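Local coordinates for protein tRNA (cytosine(38)-C(5))-methyltransferase (Schizosaccharomyces pombe, PDB 6FDF) that methylates carbon 5 of cytosine 38 in the anticodon loop of tRNA(Asp), and more weakly of tRNA(Glu), using S-adenosyl-L-methionine as methyl donor, at residues D41-P44 against Q45-E48; H60-I63 against S64-T67. All blocks are in the same frame, centred on the assembly; numbering follows the deposited sequence.

Interaction 1: D41-P44 against Q45-E48; sequences DINP and QANE. With SAH (S-adenosyl-L-homocysteine), chain E.
N47 N bonds to N43 O at 3.1 Å and E48 N to P44 O at 2.9 Å, the first i-to-i+4 backbone bonds of helix 44-54, which starts as the chain leaves strand 34-41. N43 is the N-cap. With CG anti to its backbone N (chi1 -178°), its amide is brought round to the helix start, and OD1 takes weak bonds from Q45 N (2.8 Å, strongly bent) and A46 N (3.2 Å). The CB of Q45 lies against the same oxygen.

The carboxylate of D41 reaches the cofactor. It belongs to the acidic residue at the end of the second strand of the Rossmann-like methyltransferase fold, where such a side chain typically holds the ribose of the cofactor: OD1 accepts from O2' and OD2 from O3' of S-adenosyl-L-homocysteine, each at 2.6 Å. The carboxylate is gripped further by N43 N, which meets the anti lone pair of OD1 at 2.8 Å in an Asx turn, and by G19 N at OD2. From the first helical turn N47 reaches back to the backbone of D41. Its ND2 bonds to D41 O at 3.0 Å, keeping that oxygen nearly in its amide plane but approaching from above the carbonyl plane, while OD1 rests against D41 CB. I42 sets CB and CG2 over one face of the adenine, above C2, N3 and C4.

Interaction 2: H60-I63 against S64-T67; sequences HMDI and STLT. With SAH (S-adenosyl-L-homocysteine), chain E.
S64 grips the carboxylate of D62 from above its plane, with both backbone and side chain: its N bonds to OD1 at 3.0 Å and its OG to OD2 at 2.8 Å. The hydroxyl can do so because it stands between the backbone N and the carbonyl carbon (chi1 76°), which turns it back over the acid. Held in this way, D62 OD1 also accepts from N6 of S-adenosyl-L-homocysteine at 2.9 Å, while I63 N gives an almost perfectly straight bond (179°) to adenine N1. I63 lays CD1 over the face of the adenine opposite to I42, 3.5 Å from C2, with CG1 just beyond the ring edge. An acceptor for the exocyclic amine beside a donor for N1 reads the Watson-Crick edge of adenine, and the bonds from S64 probably help to set D62 for it.

T65 closes the short 3-10 turn: its N and OG1 both bond to D62 O at 2.8 Å, N from above the carbonyl plane and OG1 within it; the CG2 methyl packs across the D62 side chain. At L66 the backbone N bonds to I63 O from well above the carbonyl plane, and the isobutyl group divides its contacts: L66 CD2 meets M61 SD at 3.5 Å, the two side chains crossing nearly at right angles, and CD1 runs beside I63 CG2. T67 then caps helix 68-74. Around the turn, M61, I63 and L66 all pack on I40 of strand 34-41, with L66 extending to F71 and F74 of helix 68-74 and I63 to A104 and I108 of helix 103-111.

Overall arrangement
The two contacts follow one another along the chain, neither nesting nor crossing. Interaction 1 closes the turn between strand 34-41 and helix 44-54; that helix leads back to edge strand 58-60, parallel to 34-41, and interaction 2 closes the turn beyond it, before helix 68-74. Their centres lie 13 Å apart, and the ends of the two adjacent strands bring them into touch: H60 NE2 lies 2.9 Å from I42 O, and N47 packs on H60. Both turns line the same cofactor, 41-44 holding the ribose and one face of the adenine, 60-63 its Watson-Crick edge and the opposite face, so successive strand-to-helix connections of the Rossmann-like sheet share one nucleoside.

Interaction 1: D41-P44 against Q45-E48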
loop_
_atom_site.group_PDB
_atom_site.type_symbol
_atom_site.label_atom_id
_atom_site.label_comp_id
_atom_site.label_asym_id
_atom_site.label_seq_id
_atom_site.Cartn_x
_atom_site.Cartn_y
_atom_site.Cartn_z
ATOM N N ASP A 41 10.197 -9.406 5.556
ATOM C CA ASP A 41 8.875 -9.382 6.165
ATOM C C ASP A 41 8.789 -10.543 7.141
ATOM O O ASP A 41 9.352 -11.616 6.907
ATOM C CB ASP A 41 7.762 -9.460 5.107
ATOM C CG ASP A 41 6.425 -8.940 5.617
ATOM O OD1 ASP A 41 5.882 -9.527 6.578
ATOM O OD2 ASP A 41 5.923 -7.938 5.057
ATOM N N ILE A 42 8.066 -10.319 8.238
ATOM C CA ILE A 42 7.903 -11.339 9.269
ATOM C C ILE A 42 6.757 -12.293 8.960
ATOM O O ILE A 42 6.667 -13.365 9.579
ATOM C CB ILE A 42 7.708 -10.640 10.631
ATOM C CG1 ILE A 42 8.001 -11.591 11.790
ATOM C CG2 ILE A 42 6.300 -10.048 10.735
ATOM C CD1 ILE A 42 7.917 -10.922 13.143
ATOM N N ASN A 43 5.896 -11.950 8.004
ATOM C CA ASN A 43 4.704 -12.732 7.699
ATOM C C ASN A 43 5.063 -13.775 6.647
ATOM O O ASN A 43 5.295 -13.411 5.485
ATOM C CB ASN A 43 3.591 -11.811 7.197
ATOM C CG ASN A 43 2.281 -12.545 6.903
ATOM O OD1 ASN A 43 2.265 -13.720 6.553
ATOM N ND2 ASN A 43 1.174 -11.833 7.045
ATOM N N PRO A 44 5.128 -15.064 6.992
ATOM C CA PRO A 44 5.489 -16.067 5.972
ATOM C C PRO A 44 4.482 -16.180 4.835
ATOM O O PRO A 44 4.865 -16.585 3.730
ATOM C CB PRO A 44 5.585 -17.371 6.777
ATOM C CG PRO A 44 4.755 -17.133 7.993
ATOM C CD PRO A 44 4.868 -15.670 8.308
ATOM N N GLN A 45 3.212 -15.834 5.055
ATOM C CA GLN A 45 2.260 -15.853 3.947
ATOM C C GLN A 45 2.597 -14.777 2.920
ATOM O O GLN A 45 2.512 -15.017 1.710
ATOM C CB GLN A 45 0.831 -15.692 4.465
ATOM C CG GLN A 45 0.358 -16.871 5.303
ATOM C CD GLN A 45 -1.113 -16.794 5.650
ATOM O OE1 GLN A 45 -1.944 -17.458 5.026
ATOM N NE2 GLN A 45 -1.447 -15.980 6.645
ATOM N N ALA A 46 2.972 -13.582 3.384
ATOM C CA ALA A 46 3.416 -12.535 2.467
ATOM C C ALA A 46 4.650 -12.987 1.700
ATOM O O ALA A 46 4.747 -12.802 0.480
ATOM C CB ALA A 46 3.709 -11.248 3.236
ATOM N N ASN A 47 5.617 -13.568 2.414
ATOM C CA ASN A 47 6.860 -14.003 1.784
ATOM C C ASN A 47 6.607 -15.082 0.741
ATOM O O ASN A 47 7.288 -15.133 -0.291
ATOM C CB ASN A 47 7.827 -14.522 2.848
ATOM C CG ASN A 47 8.352 -13.425 3.736
ATOM O OD1 ASN A 47 8.255 -12.250 3.404
ATOM N ND2 ASN A 47 8.927 -13.805 4.869
ATOM N N GLU A 48 5.651 -15.974 1.011
ATOM C CA GLU A 48 5.294 -17.003 0.039
ATOM C C GLU A 48 4.791 -16.381 -1.260
ATOM O O GLU A 48 5.227 -16.769 -2.353
ATOM C CB GLU A 48 4.248 -17.946 0.635
ATOM C CG GLU A 48 3.852 -19.092 -0.275
ATOM C CD GLU A 48 2.919 -20.078 0.407
ATOM O OE1 GLU A 48 2.303 -20.901 -0.298
ATOM O OE2 GLU A 48 2.798 -20.022 1.650
HETATM N N SAH E . 4.242 -2.594 1.668
HETATM C CA SAH E . 3.899 -3.998 1.599
HETATM C CB SAH E . 3.096 -4.445 2.823
HETATM C CG SAH E . 3.399 -3.577 4.043
HETATM S SD SAH E . 2.252 -3.830 5.363
HETATM C C SAH E . 3.148 -4.277 0.336
HETATM O O SAH E . 3.000 -3.343 -0.482
HETATM O OXT SAH E . 2.719 -5.438 0.160
HETATM C "C5'" SAH E . 3.463 -3.940 6.632
HETATM C "C4'" SAH E . 4.209 -5.268 6.505
HETATM O "O4'" SAH E . 5.283 -5.238 7.427
HETATM C "C3'" SAH E . 3.345 -6.488 6.826
HETATM O "O3'" SAH E . 3.454 -7.449 5.777
HETATM C "C2'" SAH E . 3.978 -7.079 8.088
HETATM O "O2'" SAH E . 4.014 -8.510 8.053
HETATM C "C1'" SAH E . 5.389 -6.504 8.051
HETATM N N9 SAH E . 5.985 -6.256 9.382
HETATM C C8 SAH E . 5.411 -5.646 10.438
HETATM N N7 SAH E . 6.269 -5.599 11.486
HETATM C C5 SAH E . 7.422 -6.186 11.110
HETATM C C6 SAH E . 8.732 -6.470 11.730
HETATM N N6 SAH E . 8.988 -6.104 13.005
HETATM N N1 SAH E . 9.652 -7.108 10.969
HETATM C C2 SAH E . 9.406 -7.476 9.699
HETATM N N3 SAH E . 8.237 -7.249 9.072
HETATM C C4 SAH E . 7.222 -6.624 9.722
#

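Interaction 2: H60-I63 against S64-T67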
loop_
_atom_site.group_PDB
_atom_site.type_symbol
_atom_site.label_atom_id
_atom_site.label_comp_id
_atom_site.label_asym_id
_atom_site.label_seq_id
_atom_site.Cartn_x
_atom_site.Cartn_y
_atom_site.Cartn_z
ATOM N N HIS A 60 12.428 -14.122 6.079
ATOM C CA HIS A 60 11.725 -13.990 7.349
ATOM C C HIS A 60 12.684 -13.408 8.379
ATOM O O HIS A 60 13.638 -14.076 8.794
ATOM C CB HIS A 60 11.187 -15.342 7.808
ATOM C CG HIS A 60 10.337 -15.262 9.036
ATOM N ND1 HIS A 60 10.870 -15.129 10.302
ATOM C CD2 HIS A 60 8.993 -15.279 9.195
ATOM C CE1 HIS A 60 9.890 -15.080 11.187
ATOM N NE2 HIS A 60 8.741 -15.168 10.541
ATOM N N MET A 61 12.428 -12.179 8.815
ATOM C CA MET A 61 13.302 -11.545 9.788
ATOM C C MET A 61 12.550 -10.416 10.478
ATOM O O MET A 61 11.801 -9.680 9.833
ATOM C CB MET A 61 14.572 -11.022 9.109
ATOM C CG MET A 61 15.444 -10.139 9.966
ATOM S SD MET A 61 17.112 -9.999 9.299
ATOM C CE MET A 61 16.894 -10.600 7.621
ATOM N N ASP A 62 12.752 -10.299 11.790
ATOM C CA ASP A 62 12.178 -9.214 12.579
ATOM C C ASP A 62 13.038 -7.972 12.373
ATOM O O ASP A 62 14.198 -7.936 12.798
ATOM C CB ASP A 62 12.114 -9.620 14.051
ATOM C CG ASP A 62 11.548 -8.530 14.950
ATOM O OD1 ASP A 62 11.153 -7.452 14.454
ATOM O OD2 ASP A 62 11.504 -8.760 16.176
ATOM N N ILE A 63 12.467 -6.946 11.736
ATOM C CA ILE A 63 13.218 -5.733 11.424
ATOM C C ILE A 63 13.753 -5.056 12.679
ATOM O O ILE A 63 14.767 -4.353 12.622
ATOM C CB ILE A 63 12.317 -4.812 10.572
ATOM C CG1 ILE A 63 12.233 -5.378 9.152
ATOM C CG2 ILE A 63 12.813 -3.360 10.553
ATOM C CD1 ILE A 63 11.159 -4.766 8.285
ATOM N N SER A 64 13.131 -5.297 13.832
ATOM C CA SER A 64 13.647 -4.729 15.069
ATOM C C SER A 64 14.967 -5.352 15.509
ATOM O O SER A 64 15.623 -4.797 16.399
ATOM C CB SER A 64 12.624 -4.895 16.185
ATOM O OG SER A 64 12.622 -6.238 16.641
ATOM N N THR A 65 15.383 -6.470 14.910
ATOM C CA THR A 65 16.646 -7.107 15.253
ATOM C C THR A 65 17.757 -6.795 14.264
ATOM O O THR A 65 18.889 -7.248 14.467
ATOM C CB THR A 65 16.479 -8.631 15.365
ATOM O OG1 THR A 65 16.297 -9.199 14.059
ATOM C CG2 THR A 65 15.289 -8.979 16.243
ATOM N N LEU A 66 17.468 -6.034 13.208
ATOM C CA LEU A 66 18.500 -5.683 12.246
ATOM C C LEU A 66 19.569 -4.819 12.903
ATOM O O LEU A 66 19.271 -3.932 13.705
ATOM C CB LEU A 66 17.879 -4.938 11.060
ATOM C CG LEU A 66 17.141 -5.788 10.027
ATOM C CD1 LEU A 66 16.351 -4.886 9.076
ATOM C CD2 LEU A 66 18.129 -6.647 9.259
ATOM N N THR A 67 20.822 -5.085 12.555
ATOM C CA THR A 67 21.969 -4.337 13.046
ATOM C C THR A 67 22.626 -3.572 11.910
ATOM O O THR A 67 22.332 -3.780 10.731
ATOM C CB THR A 67 23.003 -5.274 13.667
ATOM O OG1 THR A 67 23.531 -6.111 12.630
ATOM C CG2 THR A 67 22.365 -6.132 14.751
HETATM N N SAH E . 4.242 -2.594 1.668
HETATM C CA SAH E . 3.899 -3.998 1.599
HETATM C CB SAH E . 3.096 -4.445 2.823
HETATM C CG SAH E . 3.399 -3.577 4.043
HETATM S SD SAH E . 2.252 -3.830 5.363
HETATM C C SAH E . 3.148 -4.277 0.336
HETATM O O SAH E . 3.000 -3.343 -0.482
HETATM O OXT SAH E . 2.719 -5.438 0.160
HETATM C "C5'" SAH E . 3.463 -3.940 6.632
HETATM C "C4'" SAH E . 4.209 -5.268 6.505
HETATM O "O4'" SAH E . 5.283 -5.238 7.427
HETATM C "C3'" SAH E . 3.345 -6.488 6.826
HETATM O "O3'" SAH E . 3.454 -7.449 5.777
HETATM C "C2'" SAH E . 3.978 -7.079 8.088
HETATM O "O2'" SAH E . 4.014 -8.510 8.053
HETATM C "C1'" SAH E . 5.389 -6.504 8.051
HETATM N N9 SAH E . 5.985 -6.256 9.382
HETATM C C8 SAH E . 5.411 -5.646 10.438
HETATM N N7 SAH E . 6.269 -5.599 11.486
HETATM C C5 SAH E . 7.422 -6.186 11.110
HETATM C C6 SAH E . 8.732 -6.470 11.730
HETATM N N6 SAH E . 8.988 -6.104 13.005
HETATM N N1 SAH E . 9.652 -7.108 10.969
HETATM C C2 SAH E . 9.406 -7.476 9.699
HETATM N N3 SAH E . 8.237 -7.249 9.072
HETATM C C4 SAH E . 7.222 -6.624 9.722
#